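Local coordinates for protein glycosyltransferase (duf1792) (Streptococcus sanguinis, PDB 5V4A) that transfers sugars as a glycosyltransferase, this chain being the C-terminal part of a longer protein, a GT-D-fold domain that binds UDP, at residues A[11-16]-A[130-134]; A[127-131]-A[227-231]; A[180-184]-A[206-210]; A[239-243]-A[253-258]. All blocks are in the same frame, centred on the assembly; numbering follows the deposited sequence.

Interaction 1 of 4, residues A[11-16]-A[130-134]; sequences INQSLD and YFAKL
Two helices lying almost side by side in the same sense, here within a GT-D-fold glycosyltransferase domain, illustrate how a lysine can be buried once its charge is matched. Segments 11-16 and 130-134 are both helical; their axes approach to 10.2 Å at 12°, with N12 level with Y130 (CA to CA 7.1 Å) and L15 level with K133 (CA to CA 6.7 Å). K133 gives up most surface. Its CB is directed at the partner helix, and chi1 m, chi2 t, then a turn at chi3 (-91°) before a trans chi4 bring NZ to donate to N12 OD1 at 2.7 Å and to D16 OD1 at 2.9 Å, the latter a salt bridge. N12 and D16 stand one helical turn apart, so the ammonium meets both at once. L15 (m, t) packs beside the lysine: its CD1 lies 4.0 Å from K133 CB and 3.6 Å from Y130 O, while its CD2 meets L134 CD2 at 3.8 Å. Y130, with chi1 m, offers one ring face to I11, whose CG2 makes a CH-pi contact 3.7 Å from the ring centroid. The second subunit packs alongside, its G129 against D16 and K133 and its N12 against N12, so this pair is part of the dimer interface. At the ring's far end a water accepts from N12 N at 3.0 Å and lies 2.7 Å from Y130 OH.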
loop_
_atom_site.group_PDB
_atom_site.type_symbol
_atom_site.label_atom_id
_atom_site.label_comp_id
_atom_site.label_asym_id
_atom_site.label_seq_id
_atom_site.Cartn_x
_atom_site.Cartn_y
_atom_site.Cartn_z
ATOM N N ILE A 11 -2.180 12.012 3.768
ATOM C CA ILE A 11 -1.347 11.150 2.930
ATOM C C ILE A 11 -2.111 9.894 2.509
ATOM O O ILE A 11 -2.000 9.432 1.364
ATOM C CB ILE A 11 -0.049 10.787 3.671
ATOM C CG1 ILE A 11 0.868 12.012 3.764
ATOM C CG2 ILE A 11 0.641 9.638 2.970
ATOM C CD1 ILE A 11 2.065 11.788 4.648
ATOM N N ASN A 12 -2.851 9.291 3.436
ATOM C CA ASN A 12 -3.603 8.090 3.085
ATOM C C ASN A 12 -4.609 8.396 1.982
ATOM O O ASN A 12 -4.693 7.681 0.980
ATOM C CB ASN A 12 -4.326 7.544 4.319
ATOM C CG ASN A 12 -3.649 6.332 4.916
ATOM O OD1 ASN A 12 -2.955 5.582 4.233
ATOM N ND2 ASN A 12 -3.839 6.148 6.210
ATOM N N GLN A 13 -5.343 9.493 2.125
ATOM C CA GLN A 13 -6.364 9.821 1.137
ATOM C C GLN A 13 -5.753 10.227 -0.201
ATOM O O GLN A 13 -6.310 9.912 -1.263
ATOM C CB GLN A 13 -7.268 10.923 1.682
ATOM C CG GLN A 13 -8.217 10.459 2.765
ATOM C CD GLN A 13 -8.889 11.605 3.488
ATOM O OE1 GLN A 13 -8.294 12.655 3.700
ATOM N NE2 GLN A 13 -10.148 11.412 3.856
ATOM N N SER A 14 -4.609 10.922 -0.176
ATOM C CA SER A 14 -3.970 11.353 -1.423
ATOM C C SER A 14 -3.428 10.160 -2.200
ATOM O O SER A 14 -3.631 10.052 -3.414
ATOM C CB SER A 14 -2.841 12.352 -1.136
ATOM O OG SER A 14 -3.309 13.455 -0.399
ATOM N N LEU A 15 -2.700 9.264 -1.516
ATOM C CA LEU A 15 -2.176 8.076 -2.183
ATOM C C LEU A 15 -3.310 7.222 -2.752
ATOM O O LEU A 15 -3.235 6.770 -3.902
ATOM C CB LEU A 15 -1.299 7.265 -1.212
ATOM C CG LEU A 15 0.030 7.946 -0.828
ATOM C CD1 LEU A 15 0.758 7.080 0.182
ATOM C CD2 LEU A 15 0.882 8.187 -2.064
ATOM N N ASP A 16 -4.390 7.037 -1.988
ATOM C CA ASP A 16 -5.530 6.268 -2.495
ATOM C C ASP A 16 -6.144 6.912 -3.737
ATOM O O ASP A 16 -6.663 6.207 -4.615
ATOM C CB ASP A 16 -6.611 6.129 -1.421
ATOM C CG ASP A 16 -6.258 5.118 -0.333
ATOM O OD1 ASP A 16 -5.214 4.434 -0.423
ATOM O OD2 ASP A 16 -7.004 5.102 0.654
ATOM N N TYR A 130 2.700 3.936 4.140
ATOM C CA TYR A 130 2.773 5.000 3.144
ATOM C C TYR A 130 3.759 4.632 2.041
ATOM O O TYR A 130 3.465 4.797 0.850
ATOM C CB TYR A 130 3.145 6.341 3.798
ATOM C CG TYR A 130 2.161 6.844 4.847
ATOM C CD1 TYR A 130 0.840 6.416 4.850
ATOM C CD2 TYR A 130 2.551 7.762 5.824
ATOM C CE1 TYR A 130 -0.054 6.867 5.796
ATOM C CE2 TYR A 130 1.649 8.234 6.773
ATOM C CZ TYR A 130 0.339 7.763 6.757
ATOM O OH TYR A 130 -0.585 8.202 7.683
ATOM N N PHE A 131 4.950 4.143 2.418
ATOM C CA PHE A 131 5.914 3.721 1.405
ATOM C C PHE A 131 5.412 2.509 0.618
ATOM O O PHE A 131 5.743 2.365 -0.565
ATOM C CB PHE A 131 7.284 3.416 2.033
ATOM C CG PHE A 131 8.031 4.643 2.501
ATOM C CD1 PHE A 131 8.486 5.583 1.588
ATOM C CD2 PHE A 131 8.297 4.843 3.854
ATOM C CE1 PHE A 131 9.184 6.715 2.014
ATOM C CE2 PHE A 131 8.991 5.972 4.288
ATOM C CZ PHE A 131 9.431 6.914 3.355
ATOM N N ALA A 132 4.624 1.623 1.241
ATOM C CA ALA A 132 4.081 0.500 0.482
ATOM C C ALA A 132 3.151 0.980 -0.628
ATOM O O ALA A 132 3.221 0.491 -1.761
ATOM C CB ALA A 132 3.336 -0.476 1.401
ATOM N N LYS A 133 2.271 1.933 -0.325
ATOM C CA LYS A 133 1.342 2.412 -1.354
ATOM C C LYS A 133 2.066 3.216 -2.427
ATOM O O LYS A 133 1.714 3.147 -3.615
ATOM C CB LYS A 133 0.236 3.238 -0.706
ATOM C CG LYS A 133 -0.746 2.389 0.106
ATOM C CD LYS A 133 -2.075 3.088 0.307
ATOM C CE LYS A 133 -2.108 3.887 1.565
ATOM N NZ LYS A 133 -3.462 4.374 1.893
ATOM N N LEU A 134 3.089 3.973 -2.029
ATOM C CA LEU A 134 3.912 4.667 -3.011
ATOM C C LEU A 134 4.575 3.675 -3.952
ATOM O O LEU A 134 4.529 3.845 -5.174
ATOM C CB LEU A 134 4.974 5.516 -2.309
ATOM C CG LEU A 134 4.573 6.885 -1.766
ATOM C CD1 LEU A 134 5.489 7.309 -0.618
ATOM C CD2 LEU A 134 4.607 7.949 -2.885
HETATM O O HOH W 1 -2.462 9.621 6.384
#

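Interaction 2 of 4, residues A[127-131]-A[227-231]; sequences SVGYF and EYEWF
Three aromatic residues, F131, Y228 and F231, form the cluster that joins segments 127-131 and 227-231. Both are helical and run in broadly opposite senses, with axes 11.5 Å apart at closest and a crossing angle of -138°; S127 is level with F231 (CA to CA 7.9 Å) and F131 with Y228 (CA to CA 7.8 Å). E227 meets F131 CZ with both its O (3.7 Å) and its CB (4.1 Å); the carboxylate forms a salt bridge with R116, a UDP-binding residue. Y228, chi1 t, turns its ring edge to the face of F131 (chi1 m): centroids are 5.2 Å apart, planes at 69°, and Y228 CD1 is 3.7 Å from F131 CD1. Its hydroxyl is hydrogen-bonded to D158. One turn on from E227, F231 (chi1 t) lies obliquely against F131, centroids 4.8 Å apart and planes at 33°, with F131 CE2 3.5 Å from F231 CG; F231 CZ also reaches V128 CB at 3.9 Å. F131 is thus shared by two rings, and the join rests on ring and apolar packing, without a hydrogen bond between the segments. Helix 127-138 thereby packs on helix 224-233 through F131, while the adjacent Y130 meets helix 11-21, and V128 touches E20 of the second subunit.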
loop_
_atom_site.group_PDB
_atom_site.type_symbol
_atom_site.label_atom_id
_atom_site.label_comp_id
_atom_site.label_asym_id
_atom_site.label_seq_id
_atom_site.Cartn_x
_atom_site.Cartn_y
_atom_site.Cartn_z
ATOM N N SER A 127 4.193 4.997 8.614
ATOM C CA SER A 127 5.088 5.300 7.496
ATOM C C SER A 127 5.326 4.091 6.601
ATOM O O SER A 127 5.380 4.223 5.367
ATOM C CB SER A 127 6.420 5.827 8.022
ATOM O OG SER A 127 6.254 7.058 8.692
ATOM N N VAL A 128 5.444 2.900 7.203
ATOM C CA VAL A 128 5.670 1.680 6.435
ATOM C C VAL A 128 4.578 1.494 5.394
ATOM O O VAL A 128 4.837 1.043 4.272
ATOM C CB VAL A 128 5.787 0.474 7.393
ATOM C CG1 VAL A 128 4.503 0.259 8.146
ATOM C CG2 VAL A 128 6.141 -0.785 6.626
ATOM N N GLY A 129 3.334 1.816 5.760
ATOM C CA GLY A 129 2.228 1.653 4.838
ATOM C C GLY A 129 2.239 2.731 3.784
ATOM O O GLY A 129 1.842 2.485 2.641
ATOM N N TYR A 130 2.700 3.936 4.140
ATOM C CA TYR A 130 2.773 5.000 3.144
ATOM C C TYR A 130 3.759 4.632 2.041
ATOM O O TYR A 130 3.465 4.797 0.850
ATOM C CB TYR A 130 3.145 6.341 3.798
ATOM C CG TYR A 130 2.161 6.844 4.847
ATOM C CD1 TYR A 130 0.840 6.416 4.850
ATOM C CD2 TYR A 130 2.551 7.762 5.824
ATOM C CE1 TYR A 130 -0.054 6.867 5.796
ATOM C CE2 TYR A 130 1.649 8.234 6.773
ATOM C CZ TYR A 130 0.339 7.763 6.757
ATOM O OH TYR A 130 -0.585 8.202 7.683
ATOM N N PHE A 131 4.950 4.143 2.418
ATOM C CA PHE A 131 5.914 3.721 1.405
ATOM C C PHE A 131 5.412 2.509 0.618
ATOM O O PHE A 131 5.743 2.365 -0.565
ATOM C CB PHE A 131 7.284 3.416 2.033
ATOM C CG PHE A 131 8.031 4.643 2.501
ATOM C CD1 PHE A 131 8.486 5.583 1.588
ATOM C CD2 PHE A 131 8.297 4.843 3.854
ATOM C CE1 PHE A 131 9.184 6.715 2.014
ATOM C CE2 PHE A 131 8.991 5.972 4.288
ATOM C CZ PHE A 131 9.431 6.914 3.355
ATOM N N GLU A 227 13.603 10.632 2.480
ATOM C CA GLU A 227 12.715 10.143 3.520
ATOM C C GLU A 227 12.787 8.628 3.621
ATOM O O GLU A 227 12.710 8.079 4.725
ATOM C CB GLU A 227 11.277 10.615 3.263
ATOM C CG GLU A 227 11.114 12.131 3.455
ATOM C CD GLU A 227 10.498 12.475 4.794
ATOM O OE1 GLU A 227 10.300 11.542 5.601
ATOM O OE2 GLU A 227 10.216 13.667 5.048
ATOM N N TYR A 228 12.980 7.940 2.484
ATOM C CA TYR A 228 13.118 6.487 2.519
ATOM C C TYR A 228 14.419 6.074 3.199
ATOM O O TYR A 228 14.443 5.117 3.977
ATOM C CB TYR A 228 13.073 5.922 1.101
ATOM C CG TYR A 228 12.890 4.424 0.999
ATOM C CD1 TYR A 228 11.738 3.811 1.469
ATOM C CD2 TYR A 228 13.868 3.627 0.423
ATOM C CE1 TYR A 228 11.553 2.439 1.348
ATOM C CE2 TYR A 228 13.693 2.254 0.297
ATOM C CZ TYR A 228 12.534 1.669 0.768
ATOM O OH TYR A 228 12.351 0.304 0.666
ATOM N N GLU A 229 15.513 6.776 2.913
ATOM C CA GLU A 229 16.769 6.461 3.588
ATOM C C GLU A 229 16.633 6.638 5.094
ATOM O O GLU A 229 17.011 5.749 5.870
ATOM C CB GLU A 229 17.894 7.326 3.044
ATOM C CG GLU A 229 18.298 6.990 1.636
ATOM C CD GLU A 229 19.324 5.882 1.549
ATOM O OE1 GLU A 229 19.670 5.511 0.410
ATOM O OE2 GLU A 229 19.797 5.393 2.607
ATOM N N TRP A 230 16.026 7.750 5.523
ATOM C CA TRP A 230 15.831 7.960 6.955
ATOM C C TRP A 230 14.936 6.879 7.551
ATOM O O TRP A 230 15.204 6.382 8.655
ATOM C CB TRP A 230 15.240 9.344 7.212
ATOM C CG TRP A 230 16.204 10.441 6.928
ATOM C CD1 TRP A 230 17.554 10.405 7.097
ATOM C CD2 TRP A 230 15.896 11.746 6.422
ATOM N NE1 TRP A 230 18.113 11.603 6.723
ATOM C CE2 TRP A 230 17.115 12.446 6.310
ATOM C CE3 TRP A 230 14.709 12.388 6.057
ATOM C CZ2 TRP A 230 17.183 13.757 5.840
ATOM C CZ3 TRP A 230 14.778 13.694 5.590
ATOM C CH2 TRP A 230 16.007 14.364 5.486
ATOM N N PHE A 231 13.873 6.496 6.829
ATOM C CA PHE A 231 12.992 5.422 7.283
ATOM C C PHE A 231 13.759 4.111 7.443
ATOM O O PHE A 231 13.657 3.443 8.479
ATOM C CB PHE A 231 11.811 5.288 6.300
ATOM C CG PHE A 231 10.998 4.037 6.450
ATOM C CD1 PHE A 231 10.171 3.855 7.545
ATOM C CD2 PHE A 231 10.984 3.085 5.443
ATOM C CE1 PHE A 231 9.376 2.705 7.665
ATOM C CE2 PHE A 231 10.181 1.935 5.545
ATOM C CZ PHE A 231 9.383 1.748 6.661
#

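Interaction 3 of 4, residues A[180-184]-A[206-210]; sequences LEAIK and VLVYD
A mostly apolar seam finished by an ion pair is the scheme by which segments 180-184 and 206-210 pack. Both are helical, their axes 10.9 Å apart at closest with a crossing angle of -50°, and K184 stands nearest L207 (CA to CA 7.2 Å). L180 comes first: chi1 t and chi2 p spread its methyls over the second helix, CD2 at 3.8 Å from V206 CG1 and CD1 at 4.2 Å from L207 CB. E181, one residue on, has its CB directed away from that helix, yet its carboxylate folds back toward the lysine of its own helix. I183 (m, t) sends CG2 to within 3.8 Å of L207 CD2, and both of these side chains also rest on V146 of strand 142-148. K184 then joins the two kinds of contact. Its CG lies 3.5 Å from L207 CD1, and with chi1 m, chi2 t and a bend at chi3 (m) its chain brings NZ across to a salt bridge with D210 OD2 at 2.7 Å, while E181 OE2, 3.2 Å from K184 NZ, adds a weak one; D210 in turn is salt-bridged to R53. The two helices follow strands 165-171 and 195-199 and, touching V146 together, cover one face of the parallel five-stranded sheet. Such neighbouring helices of successive beta-alpha-beta units are characteristic of nucleotide-binding alpha/beta folds, and I183 lies close to A176 and P172 of the UDP site.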
loop_
_atom_site.group_PDB
_atom_site.type_symbol
_atom_site.label_atom_id
_atom_site.label_comp_id
_atom_site.label_asym_id
_atom_site.label_seq_id
_atom_site.Cartn_x
_atom_site.Cartn_y
_atom_site.Cartn_z
ATOM N N LEU A 180 14.266 24.026 -18.840
ATOM C CA LEU A 180 12.973 23.334 -18.866
ATOM C C LEU A 180 12.628 22.810 -20.258
ATOM O O LEU A 180 12.219 21.650 -20.414
ATOM C CB LEU A 180 11.860 24.268 -18.374
ATOM C CG LEU A 180 10.425 23.733 -18.520
ATOM C CD1 LEU A 180 10.189 22.553 -17.586
ATOM C CD2 LEU A 180 9.399 24.823 -18.249
ATOM N N GLU A 181 12.816 23.627 -21.296
ATOM C CA GLU A 181 12.373 23.181 -22.616
ATOM C C GLU A 181 13.245 22.045 -23.122
ATOM O O GLU A 181 12.747 21.104 -23.756
ATOM C CB GLU A 181 12.371 24.338 -23.616
ATOM C CG GLU A 181 11.270 25.367 -23.386
ATOM C CD GLU A 181 9.863 24.763 -23.432
ATOM O OE1 GLU A 181 9.619 23.845 -24.259
ATOM O OE2 GLU A 181 9.014 25.194 -22.623
ATOM N N ALA A 182 14.538 22.085 -22.805
ATOM C CA ALA A 182 15.433 20.997 -23.181
ATOM C C ALA A 182 15.111 19.729 -22.409
ATOM O O ALA A 182 15.201 18.625 -22.959
ATOM C CB ALA A 182 16.890 21.404 -22.953
ATOM N N ILE A 183 14.733 19.869 -21.136
ATOM C CA ILE A 183 14.311 18.705 -20.354
ATOM C C ILE A 183 13.050 18.103 -20.961
ATOM O O ILE A 183 12.960 16.888 -21.144
ATOM C CB ILE A 183 14.108 19.083 -18.878
ATOM C CG1 ILE A 183 15.440 19.485 -18.235
ATOM C CG2 ILE A 183 13.555 17.890 -18.092
ATOM C CD1 ILE A 183 15.285 20.256 -16.920
ATOM N N LYS A 184 12.065 18.953 -21.302
ATOM C CA LYS A 184 10.845 18.471 -21.951
ATOM C C LYS A 184 11.166 17.768 -23.260
ATOM O O LYS A 184 10.582 16.723 -23.578
ATOM C CB LYS A 184 9.870 19.626 -22.194
ATOM C CG LYS A 184 9.027 19.954 -20.978
ATOM C CD LYS A 184 7.805 20.764 -21.314
ATOM C CE LYS A 184 8.107 22.220 -21.433
ATOM N NZ LYS A 184 6.865 22.994 -21.716
ATOM N N VAL A 206 6.262 22.653 -12.858
ATOM C CA VAL A 206 5.944 23.137 -14.191
ATOM C C VAL A 206 6.074 22.016 -15.205
ATOM O O VAL A 206 5.316 21.946 -16.180
ATOM C CB VAL A 206 6.862 24.315 -14.546
ATOM C CG1 VAL A 206 6.418 24.925 -15.851
ATOM C CG2 VAL A 206 6.886 25.332 -13.417
ATOM N N LEU A 207 7.075 21.155 -15.013
ATOM C CA LEU A 207 7.286 20.020 -15.898
ATOM C C LEU A 207 6.078 19.091 -15.892
ATOM O O LEU A 207 5.527 18.759 -16.952
ATOM C CB LEU A 207 8.568 19.287 -15.476
ATOM C CG LEU A 207 9.101 18.131 -16.334
ATOM C CD1 LEU A 207 9.112 18.467 -17.824
ATOM C CD2 LEU A 207 10.477 17.656 -15.859
ATOM N N VAL A 208 5.651 18.650 -14.703
ATOM C CA VAL A 208 4.490 17.761 -14.658
ATOM C C VAL A 208 3.291 18.434 -15.314
ATOM O O VAL A 208 2.583 17.821 -16.119
ATOM C CB VAL A 208 4.159 17.335 -13.220
ATOM C CG1 VAL A 208 2.756 16.669 -13.221
ATOM C CG2 VAL A 208 5.201 16.371 -12.696
ATOM N N TYR A 209 3.013 19.685 -14.942
ATOM C CA TYR A 209 1.859 20.366 -15.534
ATOM C C TYR A 209 1.947 20.377 -17.053
ATOM O O TYR A 209 0.985 20.013 -17.747
ATOM C CB TYR A 209 1.733 21.793 -15.008
ATOM C CG TYR A 209 0.526 22.485 -15.595
ATOM C CD1 TYR A 209 -0.686 22.464 -14.945
ATOM C CD2 TYR A 209 0.599 23.139 -16.822
ATOM C CE1 TYR A 209 -1.802 23.080 -15.500
ATOM C CE2 TYR A 209 -0.516 23.752 -17.388
ATOM C CZ TYR A 209 -1.706 23.729 -16.712
ATOM O OH TYR A 209 -2.819 24.338 -17.255
ATOM N N ASP A 210 3.097 20.788 -17.589
ATOM C CA ASP A 210 3.249 20.887 -19.037
ATOM C C ASP A 210 3.134 19.523 -19.696
ATOM O O ASP A 210 2.562 19.395 -20.783
ATOM C CB ASP A 210 4.596 21.530 -19.392
ATOM C CG ASP A 210 4.588 23.040 -19.258
ATOM O OD1 ASP A 210 3.508 23.634 -19.059
ATOM O OD2 ASP A 210 5.676 23.637 -19.361
#

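Interaction 4 of 4, residues A[239-243]-A[253-258]; sequences VKLSH and QDIEFR
Irregular segments can be held together without forming a sheet, as 239-243 and 253-258 demonstrate. Residues 239-241 and most of 253-258 are extended, but S242 (-99/-13) and H243 (-115/8) turn out of that conformation, and D254 is left-handed (57/59). The directions differ by 46°; S242 stands opposite I255 (CA to CA 5.1 Å) and H243 opposite F257 (CA to CA 4.7 Å). Among hydrogen bonds the backbone pair E256 N to S242 O is 3.0 Å and nearly straight. K240, trans through chi3 and turned at chi4 (m), brings NZ to D254 O at 3.1 Å and, weakly, to Q253 O at 3.1 Å, as well as to L241 O at 3.0 Å. A water links H243 O (2.8 Å) to R258 N (3.1 Å). CA-H...O contacts pair I255 CA with S242 O (3.4 Å) and H243 CA with E256 O (3.1 Å). By stacking, the R258 guanidinium lies flat on the H243 ring, centres 3.8 Å apart and planes at 24°. This chiefly polar surface contact joins the ends of the loop carrying the UDP-binding H245.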
loop_
_atom_site.group_PDB
_atom_site.type_symbol
_atom_site.label_atom_id
_atom_site.label_comp_id
_atom_site.label_asym_id
_atom_site.label_seq_id
_atom_site.Cartn_x
_atom_site.Cartn_y
_atom_site.Cartn_z
ATOM N N VAL A 239 19.639 13.315 9.336
ATOM C CA VAL A 239 21.073 13.057 9.240
ATOM C C VAL A 239 21.538 13.200 7.797
ATOM O O VAL A 239 20.919 12.656 6.874
ATOM C CB VAL A 239 21.395 11.657 9.780
ATOM C CG1 VAL A 239 22.882 11.383 9.650
ATOM C CG2 VAL A 239 20.923 11.527 11.223
ATOM N N LYS A 240 22.656 13.906 7.591
ATOM C CA LYS A 240 23.113 14.163 6.231
ATOM C C LYS A 240 23.825 12.948 5.644
ATOM O O LYS A 240 24.646 12.300 6.308
ATOM C CB LYS A 240 24.040 15.379 6.185
ATOM C CG LYS A 240 24.434 15.769 4.758
ATOM C CD LYS A 240 25.375 16.958 4.736
ATOM C CE LYS A 240 25.750 17.293 3.320
ATOM N NZ LYS A 240 26.272 16.096 2.593
ATOM N N LEU A 241 23.500 12.642 4.386
ATOM C CA LEU A 241 24.170 11.578 3.651
ATOM C C LEU A 241 25.352 12.152 2.879
ATOM O O LEU A 241 25.334 13.300 2.425
ATOM C CB LEU A 241 23.198 10.885 2.684
ATOM C CG LEU A 241 21.883 10.400 3.297
ATOM C CD1 LEU A 241 20.899 9.918 2.218
ATOM C CD2 LEU A 241 22.145 9.296 4.308
ATOM N N SER A 242 26.381 11.333 2.721
ATOM C CA SER A 242 27.624 11.825 2.156
ATOM C C SER A 242 27.793 11.525 0.666
ATOM O O SER A 242 28.724 12.065 0.056
ATOM C CB SER A 242 28.816 11.289 2.971
ATOM O OG SER A 242 29.124 9.957 2.636
ATOM N N HIS A 243 26.968 10.645 0.074
ATOM C CA HIS A 243 27.198 10.191 -1.296
ATOM C C HIS A 243 26.100 10.611 -2.268
ATOM O O HIS A 243 26.107 10.173 -3.421
ATOM C CB HIS A 243 27.396 8.679 -1.341
ATOM C CG HIS A 243 28.526 8.201 -0.480
ATOM N ND1 HIS A 243 28.340 7.653 0.770
ATOM C CD2 HIS A 243 29.865 8.234 -0.681
ATOM C CE1 HIS A 243 29.514 7.339 1.289
ATOM N NE2 HIS A 243 30.456 7.686 0.432
ATOM N N GLN A 253 26.670 20.686 -0.351
ATOM C CA GLN A 253 28.078 20.596 -0.006
ATOM C C GLN A 253 28.430 19.183 0.463
ATOM O O GLN A 253 27.573 18.413 0.907
ATOM C CB GLN A 253 28.425 21.610 1.086
ATOM C CG GLN A 253 28.131 21.147 2.515
ATOM C CD GLN A 253 26.670 21.241 2.928
ATOM O OE1 GLN A 253 25.820 21.779 2.202
ATOM N NE2 GLN A 253 26.361 20.692 4.104
ATOM N N ASP A 254 29.715 18.837 0.337
ATOM C CA ASP A 254 30.249 17.585 0.889
ATOM C C ASP A 254 29.497 16.358 0.356
ATOM O O ASP A 254 28.923 15.563 1.110
ATOM C CB ASP A 254 30.237 17.623 2.422
ATOM C CG ASP A 254 31.145 18.716 2.973
ATOM O OD1 ASP A 254 32.246 18.858 2.421
ATOM O OD2 ASP A 254 30.763 19.427 3.930
ATOM N N ILE A 255 29.519 16.205 -0.964
ATOM C CA ILE A 255 28.921 15.055 -1.632
ATOM C C ILE A 255 29.966 14.426 -2.544
ATOM O O ILE A 255 30.501 15.095 -3.436
ATOM C CB ILE A 255 27.670 15.466 -2.437
ATOM C CG1 ILE A 255 26.525 15.844 -1.491
ATOM C CG2 ILE A 255 27.255 14.364 -3.412
ATOM C CD1 ILE A 255 25.298 16.345 -2.217
ATOM N N GLU A 256 30.200 13.125 -2.374
ATOM C CA GLU A 256 31.084 12.360 -3.246
ATOM C C GLU A 256 30.330 11.108 -3.685
ATOM O O GLU A 256 29.904 10.306 -2.849
ATOM C CB GLU A 256 32.413 12.035 -2.520
ATOM C CG GLU A 256 32.366 10.858 -1.556
ATOM C CD GLU A 256 32.012 11.250 -0.130
ATOM O OE1 GLU A 256 31.873 10.323 0.694
ATOM O OE2 GLU A 256 31.882 12.465 0.165
ATOM N N PHE A 257 30.095 10.974 -4.989
ATOM C CA PHE A 257 29.238 9.900 -5.487
ATOM C C PHE A 257 29.874 8.530 -5.267
ATOM O O PHE A 257 31.079 8.345 -5.453
ATOM C CB PHE A 257 28.931 10.083 -6.980
ATOM C CG PHE A 257 28.118 11.321 -7.311
ATOM C CD1 PHE A 257 27.249 11.879 -6.380
ATOM C CD2 PHE A 257 28.196 11.893 -8.567
ATOM C CE1 PHE A 257 26.499 12.999 -6.683
ATOM C CE2 PHE A 257 27.439 13.018 -8.883
ATOM C CZ PHE A 257 26.594 13.573 -7.936
ATOM N N ARG A 258 29.045 7.557 -4.897
ATOM C CA ARG A 258 29.461 6.166 -4.939
ATOM C C ARG A 258 29.324 5.687 -6.375
ATOM O O ARG A 258 28.364 6.039 -7.060
ATOM C CB ARG A 258 28.575 5.315 -4.025
ATOM C CG ARG A 258 28.845 5.436 -2.531
ATOM C CD ARG A 258 29.572 4.221 -1.942
ATOM N NE ARG A 258 29.253 4.049 -0.523
ATOM C CZ ARG A 258 30.137 4.139 0.470
ATOM N NH1 ARG A 258 31.415 4.394 0.212
ATOM N NH2 ARG A 258 29.744 3.979 1.729
HETATM O O HOH W 2 25.987 7.692 -4.621
#

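Seen together, the four contacts are arranged around the UDP site rather than within it. Interactions 1 and 2, with centres 11 Å apart, share helix 127-138, whose adjacent Y130 and F131 serve one contact each; both touch the second subunit. Interaction 2 approaches the ligand through E227, about 7 Å from UDP by side chain, and I183 of interaction 3 and I255 of interaction 4 each lie about 8 Å from it. Interaction 3 sits across the chain's centre from interactions 1 and 2, 25 and 28 Å from them by centres. Interactions 2 and 4 touch directly: W230 NE1 is 3.0 Å from V239 O, a probable hydrogen bond, and E229 CG is 4.0 Å from L241 CD1.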